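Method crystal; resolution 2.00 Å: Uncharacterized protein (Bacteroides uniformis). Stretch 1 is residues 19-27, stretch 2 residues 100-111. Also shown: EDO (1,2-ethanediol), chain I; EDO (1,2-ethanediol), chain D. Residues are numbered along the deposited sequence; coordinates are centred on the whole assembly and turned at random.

Stretch 1, residues 19-27: GSILDEQTG
Stretch 2, residues 100-111: DFKVIPYIRVKS

Two segments distant in sequence pair as parallel β-strands, residues 19–23 running alongside 101–103 with an angle of 29° between their N-to-C directions and a closest axial approach of 4.7 Å. Ile21 is in register with Phe101, Leu22 with Lys102 and Asp23 with Val103, at CA–CA distances of 5.0–5.1 Å, and the contact buries 725 Å² in total.

Asp100 (phi/psi -101/133) precedes the strand. Its m rotamer brings OD1 to 2.8 Å from Ser20 N, a weak hydrogen bond with an N-H...O angle of only 126°. A water donates to Asp100 OD1 at 2.7 Å and lies 3.3 Å from Ser20 OG, in a weak bond. Asp100 CA also makes a CA-H...O contact of 3.3 Å with Ser20 O, and its backbone binds an ethanediol.

Phe101 (-101/134) opens the regular ladder. Its N donates to Ser20 O at 2.9 Å, and its O accepts from Leu22 N at 2.8 Å, so it brackets Ile21 in the manner of a parallel bridge. The Phe101 ring (chi1 -62°, chi2 -89°) shares a face of the sheet with Ile21, whose m,m rotamer places CD1 3.8 Å from Phe101 CD2.

On the other face lie Lys102 (-99/123) and Leu22 (m,t). Although the Lys102 CB starts out beside Leu22, the end of its side chain leads away; Leu22 CD1 instead packs 3.9 Å from Asp100 CB. Lys102 CA approaches Leu22 O at 3.3 Å in a second CA-H...O contact.

Val103 (-133/167, chi1 m) completes the ladder: its N donates to Leu22 O at 2.8 Å, and its O receives Glu24 N at 2.8 Å and a nearly linear 173°. Val103 CG1 meets Ile21 CG2 at 3.9 Å, extending the apolar cluster. Ile104 (m,t) then offers CG1 to Glu24 OE1 at 3.7 Å, while Pro105 CG, in a C-gamma endo ring, lies 3.3 Å from Asp23 OD2.

Tyr106 and Ile107 make no contact, but Arg108 (-109/129; m,t,t, chi4 99°) points back toward stretch 1. It forms a two-pronged salt bridge with Asp23 (chi1 t): Arg108 NE to Asp23 OD2 at 2.6 Å and Arg108 NH2 to Asp23 OD1 at 2.9 Å. OD1 of Asp23 also accepts from Gln25 N at 2.8 Å and Thr26 N at 3.1 Å, so one carboxylate both organises the turn after the strand and anchors the arginine. Gln25 NE2 lies over one face of the guanidinium. Lys110 contributes a peripheral approach, NZ to Thr26 CG2 at 4.5 Å.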

# COMPACT_ATOMS: atom_id res chain seq x y z
N GLY A 19 -15.92 -1.99 2.59
CA GLY A 19 -15.70 -1.06 1.50
C GLY A 19 -14.28 -1.08 1.01
O GLY A 19 -13.52 -2.00 1.32
N SER A 20 -13.91 -0.05 0.24
CA SER A 20 -12.60 -0.01 -0.39
C SER A 20 -11.97 1.34 -0.33
O SER A 20 -12.67 2.36 -0.29
CB SER A 20 -12.74 -0.40 -1.87
OG SER A 20 -13.19 -1.73 -2.03
N ILE A 21 -10.62 1.36 -0.34
CA ILE A 21 -9.82 2.59 -0.48
C ILE A 21 -9.57 2.68 -1.98
O ILE A 21 -8.93 1.79 -2.56
CB ILE A 21 -8.50 2.62 0.36
CG1 ILE A 21 -8.74 2.31 1.89
CG2 ILE A 21 -7.77 3.99 0.16
CD1 ILE A 21 -9.80 3.28 2.67
N LEU A 22 -10.12 3.71 -2.60
CA LEU A 22 -10.02 3.87 -4.06
C LEU A 22 -9.33 5.17 -4.46
O LEU A 22 -9.53 6.22 -3.83
CB LEU A 22 -11.41 3.84 -4.70
CG LEU A 22 -12.27 2.59 -4.50
CD1 LEU A 22 -13.68 2.80 -5.10
CD2 LEU A 22 -11.59 1.33 -5.06
N ASP A 23 -8.57 5.10 -5.55
CA ASP A 23 -7.92 6.26 -6.14
C ASP A 23 -9.02 7.13 -6.77
O ASP A 23 -9.76 6.66 -7.63
CB ASP A 23 -6.92 5.75 -7.19
CG ASP A 23 -6.03 6.82 -7.79
OD1 ASP A 23 -6.57 7.85 -8.24
OD2 ASP A 23 -4.82 6.58 -7.88
N GLU A 24 -9.16 8.37 -6.30
CA GLU A 24 -10.17 9.32 -6.79
C GLU A 24 -10.06 9.53 -8.33
O GLU A 24 -11.08 9.76 -8.99
CB GLU A 24 -9.98 10.67 -6.04
CG GLU A 24 -10.36 11.94 -6.79
CD GLU A 24 -9.32 13.04 -6.67
OE1 GLU A 24 -8.29 12.98 -7.39
OE2 GLU A 24 -9.51 13.93 -5.81
N GLN A 25 -8.82 9.45 -8.89
CA GLN A 25 -8.60 9.68 -10.31
C GLN A 25 -8.85 8.42 -11.15
O GLN A 25 -9.61 8.51 -12.10
CB GLN A 25 -7.20 10.24 -10.58
CG GLN A 25 -6.95 10.69 -12.02
CD GLN A 25 -5.51 11.12 -12.22
OE1 GLN A 25 -5.10 12.21 -11.80
NE2 GLN A 25 -4.70 10.27 -12.85
N THR A 26 -8.19 7.30 -10.84
CA THR A 26 -8.28 6.07 -11.64
C THR A 26 -9.40 5.09 -11.22
O THR A 26 -9.69 4.17 -11.97
CB THR A 26 -6.94 5.30 -11.59
OG1 THR A 26 -6.76 4.72 -10.30
CG2 THR A 26 -5.74 6.16 -11.98
N GLY A 27 -9.93 5.22 -10.00
CA GLY A 27 -10.94 4.30 -9.47
C GLY A 27 -10.39 2.94 -9.04
O GLY A 27 -11.17 2.06 -8.65
N ASP A 100 -17.02 3.37 0.22
CA ASP A 100 -15.74 3.46 -0.46
C ASP A 100 -15.17 4.86 -0.24
O ASP A 100 -15.89 5.84 -0.36
CB ASP A 100 -15.91 3.15 -1.96
CG ASP A 100 -16.30 1.71 -2.26
OD1 ASP A 100 -16.01 0.82 -1.43
OD2 ASP A 100 -16.90 1.48 -3.33
N PHE A 101 -13.89 4.95 0.12
CA PHE A 101 -13.25 6.25 0.31
C PHE A 101 -12.41 6.54 -0.94
O PHE A 101 -11.69 5.66 -1.41
CB PHE A 101 -12.38 6.25 1.59
CG PHE A 101 -13.13 6.01 2.88
CD1 PHE A 101 -13.66 7.07 3.60
CD2 PHE A 101 -13.24 4.73 3.42
CE1 PHE A 101 -14.33 6.85 4.81
CE2 PHE A 101 -13.92 4.51 4.63
CZ PHE A 101 -14.46 5.57 5.32
N LYS A 102 -12.52 7.76 -1.47
CA LYS A 102 -11.80 8.29 -2.64
C LYS A 102 -10.61 9.12 -2.16
O LYS A 102 -10.78 10.04 -1.37
CB LYS A 102 -12.73 9.13 -3.54
CG LYS A 102 -14.08 8.46 -3.87
CD LYS A 102 -14.05 7.63 -5.14
CE LYS A 102 -15.45 7.26 -5.60
NZ LYS A 102 -16.21 8.43 -6.14
N VAL A 103 -9.40 8.76 -2.59
CA VAL A 103 -8.17 9.37 -2.07
C VAL A 103 -7.20 9.78 -3.20
O VAL A 103 -7.36 9.37 -4.35
CB VAL A 103 -7.48 8.37 -1.07
CG1 VAL A 103 -8.47 7.79 -0.06
CG2 VAL A 103 -6.73 7.24 -1.80
N ILE A 104 -6.19 10.57 -2.83
CA ILE A 104 -5.12 10.99 -3.73
C ILE A 104 -3.87 10.31 -3.21
O ILE A 104 -3.34 10.78 -2.18
CB ILE A 104 -4.94 12.55 -3.84
CG1 ILE A 104 -6.20 13.24 -4.40
CG2 ILE A 104 -3.67 12.91 -4.67
CD1 ILE A 104 -6.25 14.79 -4.14
N PRO A 105 -3.40 9.19 -3.84
CA PRO A 105 -2.15 8.57 -3.36
C PRO A 105 -0.98 9.50 -3.60
O PRO A 105 -1.06 10.35 -4.50
CB PRO A 105 -2.03 7.30 -4.22
CG PRO A 105 -2.77 7.60 -5.47
CD PRO A 105 -3.88 8.56 -5.09
N TYR A 106 0.10 9.39 -2.81
CA TYR A 106 1.26 10.26 -3.07
C TYR A 106 1.90 9.88 -4.39
O TYR A 106 2.31 10.74 -5.17
CB TYR A 106 2.27 10.16 -1.91
CG TYR A 106 1.70 10.58 -0.57
CD1 TYR A 106 1.04 11.81 -0.43
CD2 TYR A 106 1.82 9.77 0.55
CE1 TYR A 106 0.50 12.19 0.79
CE2 TYR A 106 1.28 10.15 1.78
CZ TYR A 106 0.62 11.36 1.89
OH TYR A 106 0.07 11.76 3.09
N ILE A 107 1.96 8.57 -4.67
CA ILE A 107 2.55 8.00 -5.87
C ILE A 107 1.64 6.90 -6.43
O ILE A 107 1.14 6.07 -5.67
CB ILE A 107 3.98 7.42 -5.54
CG1 ILE A 107 4.97 8.55 -5.14
CG2 ILE A 107 4.53 6.54 -6.70
CD1 ILE A 107 6.29 8.06 -4.64
N ARG A 108 1.54 6.84 -7.78
CA ARG A 108 0.87 5.76 -8.50
C ARG A 108 1.94 4.93 -9.21
O ARG A 108 2.78 5.51 -9.89
CB ARG A 108 -0.14 6.31 -9.52
CG ARG A 108 -1.36 6.95 -8.93
CD ARG A 108 -2.30 7.50 -10.01
NE ARG A 108 -3.42 8.18 -9.36
CZ ARG A 108 -3.54 9.48 -9.18
NH1 ARG A 108 -2.67 10.32 -9.73
NH2 ARG A 108 -4.57 9.97 -8.50
N VAL A 109 1.95 3.60 -9.04
CA VAL A 109 2.91 2.77 -9.78
C VAL A 109 2.28 2.45 -11.13
O VAL A 109 1.17 1.91 -11.16
CB VAL A 109 3.37 1.50 -9.03
CG1 VAL A 109 4.36 0.72 -9.87
CG2 VAL A 109 3.99 1.85 -7.68
N LYS A 110 2.96 2.80 -12.22
CA LYS A 110 2.41 2.59 -13.55
C LYS A 110 3.10 1.48 -14.32
O LYS A 110 4.32 1.29 -14.22
CB LYS A 110 2.46 3.89 -14.38
CG LYS A 110 1.79 5.11 -13.72
CD LYS A 110 0.31 4.89 -13.34
CE LYS A 110 -0.67 4.93 -14.50
NZ LYS A 110 -2.06 4.68 -14.04
N SER A 111 2.29 0.78 -15.15
CA SER A 111 2.70 -0.34 -15.99
C SER A 111 3.58 -1.34 -15.19
O SER A 111 4.66 -1.69 -15.67
CB SER A 111 3.42 0.18 -17.23
OG SER A 111 2.57 1.03 -17.97
C1 EDO I . -13.85 11.67 0.25
O1 EDO I . -12.79 11.98 -0.65
C2 EDO I . -14.05 10.13 0.33
O2 EDO I . -15.04 9.86 1.28
C1 EDO D . -19.09 6.45 -1.31
O1 EDO D . -18.07 7.22 -1.96
C2 EDO D . -19.18 5.06 -2.00
O2 EDO D . -19.74 4.11 -1.11
O HOH W 1 -16.50 -1.78 -1.78
O HOH W 2 -3.33 12.96 -9.29